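Local coordinates for protein pleckstrin homology domain-containing family A member 8 (Homo sapiens, PDB 5KDI) that binds simple glycosphingolipids in the hydrophobic pocket of its all-helical GLTP-fold domain and probably transfers them between membranes, at residues S20-E25 with T73-V78; A96-K101 with G204-E209; F106-L111 with A188-L193. The protein carries 2 engineered substitutions. All blocks are in the same frame, centred on the assembly; numbering follows the deposited sequence. Where two conformers were deposited one is given.

Contact 1. Residues S20-E25 with T73-V78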
loop_
_atom_site.group_PDB
_atom_site.type_symbol
_atom_site.label_atom_id
_atom_site.label_comp_id
_atom_site.label_asym_id
_atom_site.label_seq_id
_atom_site.Cartn_x
_atom_site.Cartn_y
_atom_site.Cartn_z
ATOM N N SER A 20 4.911 5.478 18.972
ATOM C CA SER A 20 4.230 4.854 17.819
ATOM C C SER A 20 5.030 4.994 16.534
ATOM O O SER A 20 4.478 5.048 15.433
ATOM C CB SER A 20 2.833 5.492 17.625
ATOM O OG SER A 20 2.031 5.304 18.771
ATOM N N GLY A 21 6.359 5.074 16.651
ATOM C CA GLY A 21 7.196 5.248 15.478
ATOM C C GLY A 21 7.151 4.074 14.525
ATOM O O GLY A 21 7.369 2.944 14.947
ATOM N N ILE A 22 6.904 4.343 13.232
ATOM C CA ILE A 22 6.815 3.278 12.228
ATOM C C ILE A 22 8.203 3.174 11.605
ATOM O O ILE A 22 8.670 4.083 10.924
ATOM C CB ILE A 22 5.758 3.609 11.134
ATOM C CG1 ILE A 22 4.356 3.866 11.797
ATOM C CG2 ILE A 22 5.800 2.567 10.017
ATOM C CD1 ILE A 22 3.303 4.540 10.896
ATOM N N PRO A 23 8.859 2.010 11.809
ATOM C CA PRO A 23 10.219 1.822 11.255
ATOM C C PRO A 23 10.218 2.016 9.722
ATOM O O PRO A 23 9.432 1.349 8.992
ATOM C CB PRO A 23 10.548 0.370 11.634
ATOM C CG PRO A 23 9.690 0.070 12.785
ATOM C CD PRO A 23 8.417 0.821 12.568
ATOM N N THR A 24 11.175 2.801 9.231
ATOM C CA THR A 24 11.168 3.173 7.810
ATOM C C THR A 24 11.395 1.995 6.860
ATOM O O THR A 24 10.614 1.823 5.948
ATOM C CB THR A 24 12.268 4.209 7.574
ATOM O OG1 THR A 24 12.019 5.322 8.478
ATOM C CG2 THR A 24 12.316 4.696 6.103
ATOM N N GLU A 25 12.483 1.220 7.051
ATOM C CA GLU A 25 12.802 0.151 6.081
ATOM C C GLU A 25 11.718 -0.890 6.023
ATOM O O GLU A 25 11.325 -1.332 4.944
ATOM C CB GLU A 25 14.163 -0.524 6.300
ATOM C CG GLU A 25 15.381 0.375 6.383
ATOM C CD GLU A 25 16.726 -0.453 6.411
ATOM O OE1 GLU A 25 16.716 -1.708 6.171
ATOM O OE2 GLU A 25 17.795 0.153 6.731
ATOM N N THR A 73 12.336 6.299 11.661
ATOM C CA THR A 73 10.932 6.180 11.490
ATOM C C THR A 73 10.395 7.137 10.436
ATOM O O THR A 73 10.995 8.150 10.108
ATOM C CB THR A 73 10.162 6.409 12.782
ATOM O OG1 THR A 73 10.301 7.774 13.143
ATOM C CG2 THR A 73 10.657 5.489 13.907
ATOM N N LEU A 74 9.217 6.800 9.940
ATOM C CA LEU A 74 8.531 7.681 8.988
ATOM C C LEU A 74 8.290 9.054 9.599
ATOM O O LEU A 74 8.406 10.097 8.905
ATOM C CB LEU A 74 7.242 7.039 8.518
ATOM C CG LEU A 74 7.239 5.676 7.784
ATOM C CD1 LEU A 74 5.830 5.163 7.480
ATOM C CD2 LEU A 74 8.152 5.693 6.562
ATOM N N GLN A 75 7.848 9.073 10.842
ATOM C CA GLN A 75 7.562 10.326 11.502
ATOM C C GLN A 75 8.786 11.249 11.612
ATOM O O GLN A 75 8.717 12.452 11.414
ATOM C CB GLN A 75 6.913 10.148 12.856
ATOM C CG GLN A 75 5.563 9.432 12.838
ATOM C CD GLN A 75 5.634 7.915 13.107
ATOM O OE1 GLN A 75 6.544 7.208 12.607
ATOM N NE2 GLN A 75 4.688 7.440 13.926
ATOM N N LYS A 76 9.961 10.641 11.889
ATOM C CA LYS A 76 11.202 11.391 11.947
ATOM C C LYS A 76 11.536 12.033 10.620
ATOM O O LYS A 76 12.001 13.183 10.579
ATOM C CB LYS A 76 12.330 10.530 12.474
ATOM C CG LYS A 76 12.211 10.237 13.980
ATOM C CD LYS A 76 13.300 9.257 14.418
ATOM C CE LYS A 76 13.288 8.947 15.888
ATOM N NZ LYS A 76 13.736 10.095 16.715
ATOM N N ILE A 77 11.270 11.331 9.519
ATOM C CA ILE A 77 11.492 11.913 8.207
ATOM C C ILE A 77 10.529 13.090 7.956
ATOM O O ILE A 77 10.977 14.176 7.564
ATOM C CB ILE A 77 11.348 10.857 7.083
ATOM C CG1 ILE A 77 12.444 9.758 7.231
ATOM C CG2 ILE A 77 11.401 11.548 5.703
ATOM C CD1 ILE A 77 12.347 8.525 6.373
ATOM N N VAL A 78 9.243 12.869 8.162
ATOM C CA VAL A 78 8.235 13.888 7.884
ATOM C C VAL A 78 8.468 15.110 8.766
ATOM O O VAL A 78 8.470 16.271 8.266
ATOM C CB VAL A 78 6.824 13.335 8.042
ATOM C CG1 VAL A 78 5.786 14.473 7.943
ATOM C CG2 VAL A 78 6.556 12.285 6.969
#
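Thr24, Ile22 and Leu74 bury the most surface where the approach to helix 24-32 meets the first turn of helix 74-83. Ile22 grips the other segment by backbone and side chain alike. Its carbonyl oxygen takes the N-H of Leu74, with Leu74 N 2.9 Å from Ile22 O and lying nearly along the C=O axis (160°), while the Thr73 CA-H leans on the same oxygen. Its own N-H is spent on the Gln75 amide: Ile22 N to Gln75 OE1 is 3.0 Å, an almost straight bond that uses an in-plane lone pair. Gln75, bent at chi2 (95°), carries that amide back across the loop, so that Gln75 NE2 also reaches Ser20 O at 2.8 Å, from above the carbonyl plane. Two bonds thus hold the amide and fix its rotation. Pro23 and Thr73, joined by a single backbone bridge, are both N-cap residues, and Thr73 OG1 accepts from Lys76 N at 3.1 Å; two helix starts are therefore set side by side in this all-helical GLTP fold. In the apolar layer the Ile22 and Leu74 chains cross obliquely, Ile22 CG2 meeting Leu74 CD1 at 3.6 Å, and Ile195 and Leu196 of helix 172-202 pack against Ile22. Thr24 turns its two branches to different tasks. Its hydroxyl lies over the Thr73 backbone but is hydrogen-bonded to the carbonyl of Phe71, whereas its methyl, CG2 anti to the backbone N, touches Ile77 CD1 at 3.8 Å. Beside the loop, the Thr73 methyl CG2 packs on Gly21 CA at 3.8 Å.

Contact 2. Residues A96-K101 with G204-E209. With 6S8 ((~{Z})-~{N}-[(~{E},2~{S},3~{R})-1-[(2~{R},3~{R},4~{S},5~{R},6~{R})-6-(hydroxymethyl)-3,4,5-tris(oxidanyl)oxan-2-yl]oxy-3-oxidanyl-octadec-4-en-2-yl]octadec-9-enamide), chain C.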
loop_
_atom_site.group_PDB
_atom_site.type_symbol
_atom_site.label_atom_id
_atom_site.label_comp_id
_atom_site.label_asym_id
_atom_site.label_seq_id
_atom_site.Cartn_x
_atom_site.Cartn_y
_atom_site.Cartn_z
ATOM N N ALA A 96 5.708 11.917 -1.118
ATOM C CA ALA A 96 5.772 10.486 -1.530
ATOM C C ALA A 96 4.933 9.659 -0.567
ATOM O O ALA A 96 4.123 8.800 -0.989
ATOM C CB ALA A 96 7.199 9.967 -1.608
ATOM N N LEU A 97 5.077 9.928 0.734
ATOM C CA LEU A 97 4.368 9.130 1.714
ATOM C C LEU A 97 2.839 9.431 1.699
ATOM O O LEU A 97 2.005 8.570 2.027
ATOM C CB LEU A 97 5.013 9.355 3.066
ATOM C CG LEU A 97 4.441 8.562 4.240
ATOM C CD1 LEU A 97 4.486 7.025 3.952
ATOM C CD2 LEU A 97 5.199 8.983 5.520
ATOM N N LEU A 98 2.474 10.689 1.374
ATOM C CA LEU A 98 1.080 11.040 1.164
ATOM C C LEU A 98 0.432 10.099 0.162
ATOM O O LEU A 98 -0.661 9.532 0.380
ATOM C CB LEU A 98 0.923 12.464 0.733
ATOM C CG LEU A 98 -0.490 13.004 0.468
ATOM C CD1 LEU A 98 -1.335 12.974 1.738
ATOM C CD2 LEU A 98 -0.390 14.353 -0.244
ATOM N N TRP A 99 1.104 9.968 -0.975
ATOM C CA TRP A 99 0.568 9.119 -2.044
ATOM C C TRP A 99 0.699 7.616 -1.734
ATOM O O TRP A 99 -0.193 6.818 -2.128
ATOM C CB TRP A 99 1.181 9.483 -3.380
ATOM C CG TRP A 99 0.642 10.766 -3.877
ATOM C CD1 TRP A 99 1.217 12.059 -3.767
ATOM C CD2 TRP A 99 -0.669 10.985 -4.461
ATOM N NE1 TRP A 99 0.392 12.992 -4.308
ATOM C CE2 TRP A 99 -0.758 12.415 -4.749
ATOM C CE3 TRP A 99 -1.736 10.148 -4.804
ATOM C CZ2 TRP A 99 -1.881 12.957 -5.370
ATOM C CZ3 TRP A 99 -2.835 10.711 -5.428
ATOM C CH2 TRP A 99 -2.898 12.072 -5.711
ATOM N N LEU A 100 1.740 7.206 -1.004
ATOM C CA LEU A 100 1.803 5.823 -0.522
ATOM C C LEU A 100 0.637 5.490 0.395
ATOM O O LEU A 100 -0.009 4.426 0.227
ATOM C CB LEU A 100 3.123 5.451 0.126
ATOM C CG LEU A 100 4.335 5.264 -0.724
ATOM C CD1 LEU A 100 5.561 5.116 0.182
ATOM C CD2 LEU A 100 4.111 4.011 -1.566
ATOM N N LYS A 101 0.334 6.378 1.354
ATOM C CA LYS A 101 -0.741 6.058 2.257
ATOM C C LYS A 101 -2.094 6.026 1.559
ATOM O O LYS A 101 -2.931 5.198 1.874
ATOM C CB LYS A 101 -0.699 6.933 3.520
ATOM C CG LYS A 101 -1.323 8.303 3.448
ATOM C CD LYS A 101 -1.404 8.947 4.830
ATOM C CE LYS A 101 -2.386 10.114 4.870
ATOM N NZ LYS A 101 -1.549 11.326 4.928
ATOM N N GLY A 204 -1.013 19.719 9.221
ATOM C CA GLY A 204 -1.549 20.514 8.110
ATOM C C GLY A 204 -0.979 20.055 6.749
ATOM O O GLY A 204 -0.842 20.902 5.842
ATOM N N LEU A 205 -0.681 18.737 6.606
ATOM C CA LEU A 205 0.021 18.192 5.439
ATOM C C LEU A 205 -0.906 17.463 4.461
ATOM O O LEU A 205 -0.418 16.917 3.459
ATOM C CB LEU A 205 1.153 17.268 5.888
ATOM C CG LEU A 205 2.232 17.823 6.751
ATOM C CD1 LEU A 205 3.159 16.730 7.298
ATOM C CD2 LEU A 205 2.934 18.983 6.095
ATOM N N GLU A 206 -2.209 17.351 4.767
ATOM C CA GLU A 206 -3.213 16.744 3.883
ATOM C C GLU A 206 -3.600 17.676 2.772
ATOM O O GLU A 206 -4.541 18.398 2.888
ATOM C CB GLU A 206 -4.506 16.365 4.633
ATOM C CG GLU A 206 -4.335 15.192 5.507
ATOM C CD GLU A 206 -4.169 13.827 4.766
ATOM O OE1 GLU A 206 -4.298 13.671 3.529
ATOM O OE2 GLU A 206 -3.859 12.918 5.505
ATOM N N SER A 207 -2.898 17.588 1.674
ATOM C CA SER A 207 -3.085 18.445 0.500
ATOM C C SER A 207 -4.428 18.194 -0.268
ATOM O O SER A 207 -4.893 17.063 -0.438
ATOM C CB SER A 207 -1.974 18.203 -0.521
ATOM O OG SER A 207 -2.347 18.723 -1.788
ATOM N N ASP A 208 -5.041 19.261 -0.733
ATOM C CA ASP A 208 -6.344 19.109 -1.414
ATOM C C ASP A 208 -6.162 18.973 -2.943
ATOM O O ASP A 208 -7.110 18.754 -3.674
ATOM C CB ASP A 208 -7.353 20.203 -0.981
ATOM C CG ASP A 208 -6.814 21.659 -1.118
ATOM O OD1 ASP A 208 -6.633 22.320 -0.057
ATOM O OD2 ASP A 208 -6.617 22.148 -2.268
ATOM N N GLU A 209 -4.919 19.079 -3.409
ATOM C CA GLU A 209 -4.558 18.863 -4.821
ATOM C C GLU A 209 -4.913 17.456 -5.375
ATOM O O GLU A 209 -4.701 16.396 -4.748
ATOM C CB GLU A 209 -3.059 19.181 -5.082
ATOM C CG GLU A 209 -2.593 20.595 -4.688
ATOM C CD GLU A 209 -3.444 21.730 -5.278
ATOM O OE1 GLU A 209 -3.565 21.825 -6.530
ATOM O OE2 GLU A 209 -3.985 22.547 -4.482
HETATM C C1 6S8 C . -0.496 10.465 -8.459
HETATM C C2 6S8 C . -1.297 9.227 -8.799
HETATM N N2 6S8 C . -0.971 8.182 -7.839
HETATM C C3 6S8 C . -0.942 8.757 -10.239
HETATM O O3 6S8 C . -1.219 9.866 -11.120
HETATM C C4 6S8 C . -1.754 7.567 -10.597
HETATM C C5 6S8 C . -1.171 6.405 -10.901
HETATM C C6 6S8 C . -1.878 5.138 -11.296
HETATM C C7 6S8 C . -3.385 5.125 -11.261
HETATM C C8 6S8 C . -3.747 3.985 -12.171
HETATM C C9 6S8 C . -5.036 3.428 -11.688
HETATM C C10 6S8 C . -4.771 2.548 -10.496
HETATM C C11 6S8 C . -5.148 1.086 -10.805
HETATM C C12 6S8 C . -5.482 0.385 -9.500
HETATM C C13 6S8 C . -4.767 -0.936 -9.253
HETATM C C14 6S8 C . -5.307 -2.132 -10.018
HETATM C C15 6S8 C . -5.179 -3.429 -9.203
HETATM C C16 6S8 C . -4.577 -4.644 -9.886
HETATM C C17 6S8 C . -5.372 -5.959 -9.910
HETATM C C18 6S8 C . -5.600 -6.647 -8.572
HETATM C C1A 6S8 C . 1.679 11.018 -7.591
HETATM O O1A 6S8 C . 0.910 10.223 -8.469
HETATM C C2A 6S8 C . 2.966 10.312 -7.268
HETATM O O2A 6S8 C . 2.648 9.075 -6.602
HETATM C C3A 6S8 C . 3.920 11.207 -6.479
HETATM O O3A 6S8 C . 5.162 10.555 -6.339
HETATM C C4A 6S8 C . 4.071 12.538 -7.190
HETATM O O4A 6S8 C . 4.895 12.411 -8.346
HETATM O O5A 6S8 C . 1.537 14.868 -8.699
HETATM C C5M 6S8 C . 2.707 13.131 -7.489
HETATM C C6A 6S8 C . 2.831 14.438 -8.228
HETATM O O6A 6S8 C . 1.964 12.209 -8.291
HETATM C CAA 6S8 C . -1.885 7.561 -7.109
HETATM O OAA 6S8 C . -3.078 7.851 -7.079
HETATM C CAB 6S8 C . -1.330 6.477 -6.234
HETATM C CAC 6S8 C . -1.423 5.312 -7.264
HETATM C CAD 6S8 C . -2.139 4.187 -6.654
HETATM C CAE 6S8 C . -1.157 3.051 -6.610
HETATM C CAF 6S8 C . -1.912 1.895 -5.971
HETATM C CAG 6S8 C . -1.069 1.247 -4.858
HETATM C CAH 6S8 C . -1.239 -0.277 -4.856
HETATM C CAI 6S8 C . -2.646 -0.560 -4.419
HETATM C CAJ 6S8 C . -3.407 -1.530 -4.936
HETATM C CAK 6S8 C . -2.970 -2.498 -5.988
HETATM C CAL 6S8 C . -3.963 -3.639 -5.735
HETATM C CAM 6S8 C . -3.514 -4.990 -6.253
HETATM C CAN 6S8 C . -2.212 -5.387 -5.623
HETATM C CAO 6S8 C . -2.116 -6.894 -5.559
HETATM C CAP 6S8 C . -2.607 -7.451 -4.251
HETATM C CAQ 6S8 C . -1.616 -8.391 -3.646
HETATM C CAR 6S8 C . -1.693 -8.222 -2.181
#
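Gly204, with positive phi, is the C-prime residue of the Schellman motif that ends helix 172-202, and from it the C-terminal tail of this GLTP fold passes across helix 93-115. Leu205 comes next and adds little here, its side chain packing on Val78, Val82 and Tyr200. Glu206, the centre of an inverse gamma turn, carries the polar link. Bent at chi2 (-71°), its chain brings OE2 to Lys101 NZ at 2.9 Å, a hydrogen-bonded salt bridge in which the ammonium sits above the carboxylate plane. Lys101 starts from the crowded chi1 position (83°) and also makes a cation-pi contact with Tyr200, so its charge has two partners. The other carboxylate oxygen, Glu206 OE1, rests on the methyl Leu98 CD1 at 3.5 Å. Ser207 then meets the second methyl of that leucine, CB to Leu98 CD2 at 4.2 Å, while its OG accepts from Glu209 N in an ST turn. The carbonyl oxygen of the poorly ordered Glu209 comes within 4.5 Å of Trp99 CZ2. Trp99 belongs to the ligand pocket: the galactosylceramide sugar carbon C1A stands 3.8 Å above its indole plane, offset toward the rim, and the amide oxygen OAA approaches Trp99 CZ3 to 3.3 Å.

Contact 3. Residues F106-L111 with A188-L193. With 6S8 ((~{Z})-~{N}-[(~{E},2~{S},3~{R})-1-[(2~{R},3~{R},4~{S},5~{R},6~{R})-6-(hydroxymethyl)-3,4,5-tris(oxidanyl)oxan-2-yl]oxy-3-oxidanyl-octadec-4-en-2-yl]octadec-9-enamide), chain C.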
loop_
_atom_site.group_PDB
_atom_site.type_symbol
_atom_site.label_atom_id
_atom_site.label_comp_id
_atom_site.label_asym_id
_atom_site.label_seq_id
_atom_site.Cartn_x
_atom_site.Cartn_y
_atom_site.Cartn_z
ATOM N N PHE A 106 -6.479 2.274 -0.438
ATOM C CA PHE A 106 -7.107 1.553 -1.537
ATOM C C PHE A 106 -6.865 0.029 -1.447
ATOM O O PHE A 106 -7.822 -0.785 -1.470
ATOM C CB PHE A 106 -6.707 2.120 -2.888
ATOM C CG PHE A 106 -7.150 1.287 -4.066
ATOM C CD1 PHE A 106 -8.478 1.134 -4.387
ATOM C CD2 PHE A 106 -6.238 0.616 -4.811
ATOM C CE1 PHE A 106 -8.881 0.357 -5.493
ATOM C CE2 PHE A 106 -6.625 -0.137 -5.893
ATOM C CZ PHE A 106 -7.946 -0.289 -6.228
ATOM N N LEU A 107 -5.593 -0.363 -1.272
ATOM C CA LEU A 107 -5.251 -1.764 -1.129
ATOM C C LEU A 107 -6.024 -2.418 0.051
ATOM O O LEU A 107 -6.556 -3.517 -0.070
ATOM C CB LEU A 107 -3.708 -1.867 -0.896
ATOM C CG LEU A 107 -3.226 -3.286 -0.592
ATOM C CD1 LEU A 107 -3.474 -4.258 -1.781
ATOM C CD2 LEU A 107 -1.758 -3.178 -0.210
ATOM N N LYS A 108 -6.055 -1.722 1.184
ATOM C CA LYS A 108 -6.741 -2.206 2.384
ATOM C C LYS A 108 -8.242 -2.433 2.050
ATOM O O LYS A 108 -8.823 -3.459 2.399
ATOM C CB LYS A 108 -6.553 -1.287 3.570
ATOM C CG LYS A 108 -6.917 -1.849 4.899
ATOM C CD LYS A 108 -6.633 -0.985 6.071
ATOM C CE LYS A 108 -7.616 0.129 6.174
ATOM N NZ LYS A 108 -8.908 -0.362 6.785
ATOM N N GLY A 109 -8.854 -1.444 1.354
ATOM C CA GLY A 109 -10.272 -1.532 1.010
ATOM C C GLY A 109 -10.540 -2.727 0.108
ATOM O O GLY A 109 -11.506 -3.453 0.288
ATOM N N PHE A 110 -9.712 -2.891 -0.920
ATOM C CA PHE A 110 -9.864 -3.959 -1.871
ATOM C C PHE A 110 -9.691 -5.333 -1.175
ATOM O O PHE A 110 -10.506 -6.221 -1.343
ATOM C CB PHE A 110 -8.772 -3.805 -2.932
ATOM C CG PHE A 110 -8.596 -5.038 -3.801
ATOM C CD1 PHE A 110 -9.648 -5.604 -4.595
ATOM C CD2 PHE A 110 -7.372 -5.683 -3.844
ATOM C CE1 PHE A 110 -9.436 -6.747 -5.339
ATOM C CE2 PHE A 110 -7.160 -6.806 -4.597
ATOM C CZ PHE A 110 -8.174 -7.350 -5.363
ATOM N N LEU A 111 -8.668 -5.473 -0.346
ATOM C CA LEU A 111 -8.416 -6.754 0.301
ATOM C C LEU A 111 -9.457 -7.078 1.364
ATOM O O LEU A 111 -9.772 -8.246 1.582
ATOM C CB LEU A 111 -7.015 -6.809 0.893
ATOM C CG LEU A 111 -5.857 -6.831 -0.086
ATOM C CD1 LEU A 111 -4.526 -6.750 0.697
ATOM C CD2 LEU A 111 -5.874 -8.092 -0.959
ATOM N N ALA A 188 -3.258 -4.490 11.034
ATOM C CA ALA A 188 -1.912 -3.907 11.235
ATOM C C ALA A 188 -1.731 -2.718 10.305
ATOM O O ALA A 188 -1.278 -1.671 10.733
ATOM C CB ALA A 188 -0.807 -4.960 10.969
ATOM N N MET A 189 -2.109 -2.868 9.046
ATOM C CA MET A 189 -2.046 -1.771 8.092
ATOM C C MET A 189 -2.905 -0.590 8.554
ATOM O O MET A 189 -2.482 0.583 8.545
ATOM C CB MET A 189 -2.412 -2.201 6.668
ATOM C CG MET A 189 -1.881 -1.213 5.669
ATOM S SD MET A 189 -2.802 -1.300 4.118
ATOM C CE MET A 189 -2.868 -3.040 3.820
ATOM N N GLU A 190 -4.135 -0.903 8.984
ATOM C CA GLU A 190 -5.077 0.146 9.472
ATOM C C GLU A 190 -4.406 0.949 10.595
ATOM O O GLU A 190 -4.561 2.174 10.667
ATOM C CB GLU A 190 -6.363 -0.492 9.957
ATOM C CG GLU A 190 -7.513 0.406 10.384
ATOM C CD GLU A 190 -8.794 -0.352 10.865
ATOM O OE1 GLU A 190 -8.791 -1.602 11.001
ATOM O OE2 GLU A 190 -9.832 0.305 11.139
ATOM N N LYS A 191 -3.773 0.246 11.543
ATOM C CA LYS A 191 -3.162 0.915 12.675
ATOM C C LYS A 191 -2.095 1.937 12.203
ATOM O O LYS A 191 -2.045 3.083 12.674
ATOM C CB LYS A 191 -2.539 -0.099 13.643
ATOM C CG LYS A 191 -1.804 0.521 14.798
ATOM C CD LYS A 191 -1.219 -0.570 15.686
ATOM C CE LYS A 191 -0.642 0.022 16.957
ATOM N NZ LYS A 191 -1.634 0.236 18.054
ATOM N N GLN A 192 -1.242 1.483 11.298
ATOM C CA GLN A 192 -0.193 2.338 10.771
ATOM C C GLN A 192 -0.753 3.491 9.951
ATOM O O GLN A 192 -0.292 4.645 10.092
ATOM C CB GLN A 192 0.815 1.514 9.996
ATOM C CG GLN A 192 1.540 0.514 10.900
ATOM C CD GLN A 192 2.326 -0.523 10.178
ATOM O OE1 GLN A 192 2.892 -0.229 9.092
ATOM N NE2 GLN A 192 2.419 -1.764 10.783
ATOM N N LEU A 193 -1.766 3.197 9.151
ATOM C CA LEU A 193 -2.367 4.288 8.331
ATOM C C LEU A 193 -3.034 5.353 9.246
ATOM O O LEU A 193 -3.025 6.523 8.926
ATOM C CB LEU A 193 -3.358 3.757 7.354
ATOM C CG LEU A 193 -2.756 2.941 6.261
ATOM C CD1 LEU A 193 -3.847 2.243 5.387
ATOM C CD2 LEU A 193 -1.870 3.771 5.362
HETATM C C1 6S8 C . -0.496 10.465 -8.459
HETATM C C2 6S8 C . -1.297 9.227 -8.799
HETATM N N2 6S8 C . -0.971 8.182 -7.839
HETATM C C3 6S8 C . -0.942 8.757 -10.239
HETATM O O3 6S8 C . -1.219 9.866 -11.120
HETATM C C4 6S8 C . -1.754 7.567 -10.597
HETATM C C5 6S8 C . -1.171 6.405 -10.901
HETATM C C6 6S8 C . -1.878 5.138 -11.296
HETATM C C7 6S8 C . -3.385 5.125 -11.261
HETATM C C8 6S8 C . -3.747 3.985 -12.171
HETATM C C9 6S8 C . -5.036 3.428 -11.688
HETATM C C10 6S8 C . -4.771 2.548 -10.496
HETATM C C11 6S8 C . -5.148 1.086 -10.805
HETATM C C12 6S8 C . -5.482 0.385 -9.500
HETATM C C13 6S8 C . -4.767 -0.936 -9.253
HETATM C C14 6S8 C . -5.307 -2.132 -10.018
HETATM C C15 6S8 C . -5.179 -3.429 -9.203
HETATM C C16 6S8 C . -4.577 -4.644 -9.886
HETATM C C17 6S8 C . -5.372 -5.959 -9.910
HETATM C C18 6S8 C . -5.600 -6.647 -8.572
HETATM C C1A 6S8 C . 1.679 11.018 -7.591
HETATM O O1A 6S8 C . 0.910 10.223 -8.469
HETATM C C2A 6S8 C . 2.966 10.312 -7.268
HETATM O O2A 6S8 C . 2.648 9.075 -6.602
HETATM C C3A 6S8 C . 3.920 11.207 -6.479
HETATM O O3A 6S8 C . 5.162 10.555 -6.339
HETATM C C4A 6S8 C . 4.071 12.538 -7.190
HETATM O O4A 6S8 C . 4.895 12.411 -8.346
HETATM O O5A 6S8 C . 1.537 14.868 -8.699
HETATM C C5M 6S8 C . 2.707 13.131 -7.489
HETATM C C6A 6S8 C . 2.831 14.438 -8.228
HETATM O O6A 6S8 C . 1.964 12.209 -8.291
HETATM C CAA 6S8 C . -1.885 7.561 -7.109
HETATM O OAA 6S8 C . -3.078 7.851 -7.079
HETATM C CAB 6S8 C . -1.330 6.477 -6.234
HETATM C CAC 6S8 C . -1.423 5.312 -7.264
HETATM C CAD 6S8 C . -2.139 4.187 -6.654
HETATM C CAE 6S8 C . -1.157 3.051 -6.610
HETATM C CAF 6S8 C . -1.912 1.895 -5.971
HETATM C CAG 6S8 C . -1.069 1.247 -4.858
HETATM C CAH 6S8 C . -1.239 -0.277 -4.856
HETATM C CAI 6S8 C . -2.646 -0.560 -4.419
HETATM C CAJ 6S8 C . -3.407 -1.530 -4.936
HETATM C CAK 6S8 C . -2.970 -2.498 -5.988
HETATM C CAL 6S8 C . -3.963 -3.639 -5.735
HETATM C CAM 6S8 C . -3.514 -4.990 -6.253
HETATM C CAN 6S8 C . -2.212 -5.387 -5.623
HETATM C CAO 6S8 C . -2.116 -6.894 -5.559
HETATM C CAP 6S8 C . -2.607 -7.451 -4.251
HETATM C CAQ 6S8 C . -1.616 -8.391 -3.646
HETATM C CAR 6S8 C . -1.693 -8.222 -2.181
HETATM O O HOH W 1 -8.777 -2.540 8.521
#
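Helices 93-115 and 172-202 run roughly antiparallel here, their short segments 106-111 and 188-193 approaching to 10.7 Å between axes at an angle of 151°. At that separation it is long side chains that bridge the gap, and Lys108, which buries the most surface, is the core of the contact: its aliphatic part packs on Met189, Glu190 and Leu193. The extended chi1 and chi2 of Met189 bring SD to within 3.8 Å of Lys108 CB, and a bend at chi3 (-47°) turns the methyl CE onto Lys108 CB and Leu107. Met189 CE touches Leu107 CD2 at 4.2 Å, the two side chains crossing at about a right angle. Leu193 closes on the lysine chain, CD1 to Lys108 CD at 4.3 Å, and also packs on Leu104. Extended as far as CD, which lies against Glu190 N and is 3.9 Å from Glu190 CB, the Lys108 chain then bends at chi3 and chi4, so that CE and NZ pass along Glu190 CB and CG.

Only the charged ends are loose. Lys108 NZ stays 4.4 Å from Glu190 OE1, beyond a salt bridge. A water spans them instead, accepting from Lys108 NZ at 2.8 Å and donating a weak bond to Glu190 OE1; the opposite charges probably still attract through it.

Leu107 serves both sides, CD2 toward Met189 and CB and CD1 toward the acyl chain. Phe106 adds its ring to the lipid side, CD2 lying 3.6 Å from CAJ, one of the two carbons of the acyl-chain double bond, while Leu107 CB packs near its partner CAI. Helix 93-115, held against helix 172-202 and bearing Phe106 and Leu107 of the ligand pocket, is thus part of the lipid-chain wall of the all-helical GLTP fold.

Overall arrangement
Three contacts, their centres about 15 to 17 Å apart, tie together an all-helical single-chain domain. Contact 1 closes first along the chain; contact 2 opens later, and contact 3 is nested inside the loop that contact 2 closes. Helix 93-115 is shared by contacts 2 and 3, and helix 74-83 of contact 1 directly precedes it. The three also touch one another: Val78 packs on Leu205 and Leu97, Ile22 on Gln192, and Lys101 on Leu193. Contacts 2 and 3 both border the glycolipid, one near its sugar and amide, the other along its hydrocarbon chains, whereas contact 1 joins helix starts away from the pocket.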